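Local coordinates for protein Rv3592 (Mycobacterium tuberculosis, PDB 3HX9) that probably degrades heme oxidatively to mycobilins with release of iron, and binds two hemes in its active site, at residues Glu10-Ala13 against Gly14-Pro17. Residues are numbered along the deposited sequence; the frame is centred on the assembly and turned at random.
Sequences EVPA and GAGP
P12 and A15 are joined by one backbone hydrogen bond, from A15 N to P12 O at 2.9 Å. The N-H points fairly straight at the oxygen, with an angle of 159° at the hydrogen. G14 N is also near P12 O, but its angle is too poor for a bond. The methyl of A15 touches the same carbonyl, with A15 CB 3.3 Å from P12 O.

The bond closes a type II beta turn, with A13 and G14 at the two central positions. G14 has a positive phi of 100°, a conformation that glycine takes up readily and that is usual at the third position of a type II turn. The turn reverses the chain between strand 3-9 and helix 16-25, the first beta-alpha connection of this ferredoxin-like, dimeric alpha-beta barrel fold. G16 and P17 already have helical backbone angles.

The apolar contacts gather on the methyl of A15, whose CB points toward 10-13. It packs alongside the proline ring, with P12 CB at 4.0 Å and P12 CD at 4.1 Å. V11 approaches it with one branch. V11 CG1 is anti to the backbone N (chi1 177°), which carries it across to A15 CB at 3.9 Å. V11 CG1 also comes within 3.9 Å of G16 N. The CB of A13 is directed away from 14-17 overall, yet still touches G14 N.

Outside the turn, E10 makes backbone hydrogen bonds with T85 and G86, and P12 packs on T85. T85 and G86 belong to a heme-binding segment assigned by similarity. The side chain of V11 is about 6 Å from a bound heme.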
ATOM      1  N   GLU A  10       7.095  -5.198  12.288  1.00 18.84           N
ATOM      2  CA  GLU A  10       7.361  -4.420  13.508  1.00 19.89           C
ATOM      3  C   GLU A  10       8.857  -4.231  13.657  1.00 18.95           C
ATOM      4  O   GLU A  10       9.598  -5.184  13.725  1.00 21.08           O
ATOM      5  CB  GLU A  10       6.774  -5.178  14.719  1.00 20.16           C
ATOM      6  CG  GLU A  10       5.224  -5.049  14.809  1.00 27.47           C
ATOM      7  CD  GLU A  10       4.512  -6.320  15.366  1.00 36.69           C
ATOM      8  OE1 GLU A  10       3.461  -6.764  14.801  1.00 35.78           O
ATOM      9  OE2 GLU A  10       5.015  -6.896  16.367  1.00 36.60           O
ATOM     10  N   VAL A  11       9.322  -2.996  13.681  1.00 19.92           N
ATOM     11  CA  VAL A  11      10.735  -2.723  13.654  1.00 19.19           C
ATOM     12  C   VAL A  11      11.024  -1.876  14.862  1.00 18.90           C
ATOM     13  O   VAL A  11      10.431  -0.858  14.997  1.00 20.41           O
ATOM     14  CB  VAL A  11      11.095  -1.875  12.408  1.00 20.19           C
ATOM     15  CG1 VAL A  11      12.546  -1.541  12.421  1.00 19.53           C
ATOM     16  CG2 VAL A  11      10.836  -2.710  11.185  1.00 20.21           C
ATOM     17  N   PRO A  12      11.953  -2.281  15.721  1.00 18.63           N
ATOM     18  CA  PRO A  12      12.190  -1.464  16.948  1.00 20.04           C
ATOM     19  C   PRO A  12      12.613  -0.045  16.606  1.00 20.11           C
ATOM     20  O   PRO A  12      13.304   0.194  15.623  1.00 20.99           O
ATOM     21  CB  PRO A  12      13.414  -2.168  17.583  1.00 20.01           C
ATOM     22  CG  PRO A  12      13.197  -3.583  17.254  1.00 22.10           C
ATOM     23  CD  PRO A  12      12.650  -3.566  15.799  1.00 20.23           C
ATOM     24  N   ALA A  13      12.184   0.914  17.407  1.00 21.79           N
ATOM     25  CA  ALA A  13      12.650   2.276  17.210  1.00 22.39           C
ATOM     26  C   ALA A  13      14.172   2.319  17.270  1.00 22.67           C
ATOM     27  O   ALA A  13      14.815   1.703  18.171  1.00 23.03           O
ATOM     28  CB  ALA A  13      12.012   3.193  18.240  1.00 23.40           C
ATOM     29  N   GLY A  14      14.771   2.948  16.265  1.00 21.98           N
ATOM     30  CA  GLY A  14      16.208   2.962  16.140  1.00 22.03           C
ATOM     31  C   GLY A  14      16.784   1.975  15.158  1.00 22.20           C
ATOM     32  O   GLY A  14      17.917   2.162  14.718  1.00 21.55           O
ATOM     33  N   ALA A  15      16.007   0.919  14.858  1.00 19.99           N
ATOM     34  CA  ALA A  15      16.484  -0.172  14.033  1.00 19.27           C
ATOM     35  C   ALA A  15      16.177   0.116  12.567  1.00 19.70           C
ATOM     36  O   ALA A  15      16.686  -0.592  11.705  1.00 19.44           O
ATOM     37  CB  ALA A  15      15.879  -1.482  14.461  1.00 20.45           C
ATOM     38  N   GLY A  16      15.379   1.144  12.325  1.00 18.13           N
ATOM     39  CA  GLY A  16      14.921   1.434  10.925  1.00 20.41           C
ATOM     40  C   GLY A  16      16.054   1.598   9.912  1.00 20.29           C
ATOM     41  O   GLY A  16      16.057   0.973   8.821  1.00 19.89           O
ATOM     42  N   PRO A  17      17.070   2.423  10.256  1.00 21.02           N
ATOM     43  CA  PRO A  17      18.197   2.593   9.293  1.00 21.53           C
ATOM     44  C   PRO A  17      18.865   1.298   8.895  1.00 21.26           C
ATOM     45  O   PRO A  17      19.188   1.129   7.732  1.00 22.25           O
ATOM     46  CB  PRO A  17      19.184   3.536  10.040  1.00 21.25           C
ATOM     47  CG  PRO A  17      18.246   4.372  10.926  1.00 22.71           C
ATOM     48  CD  PRO A  17      17.159   3.381  11.386  1.00 20.80           C
TER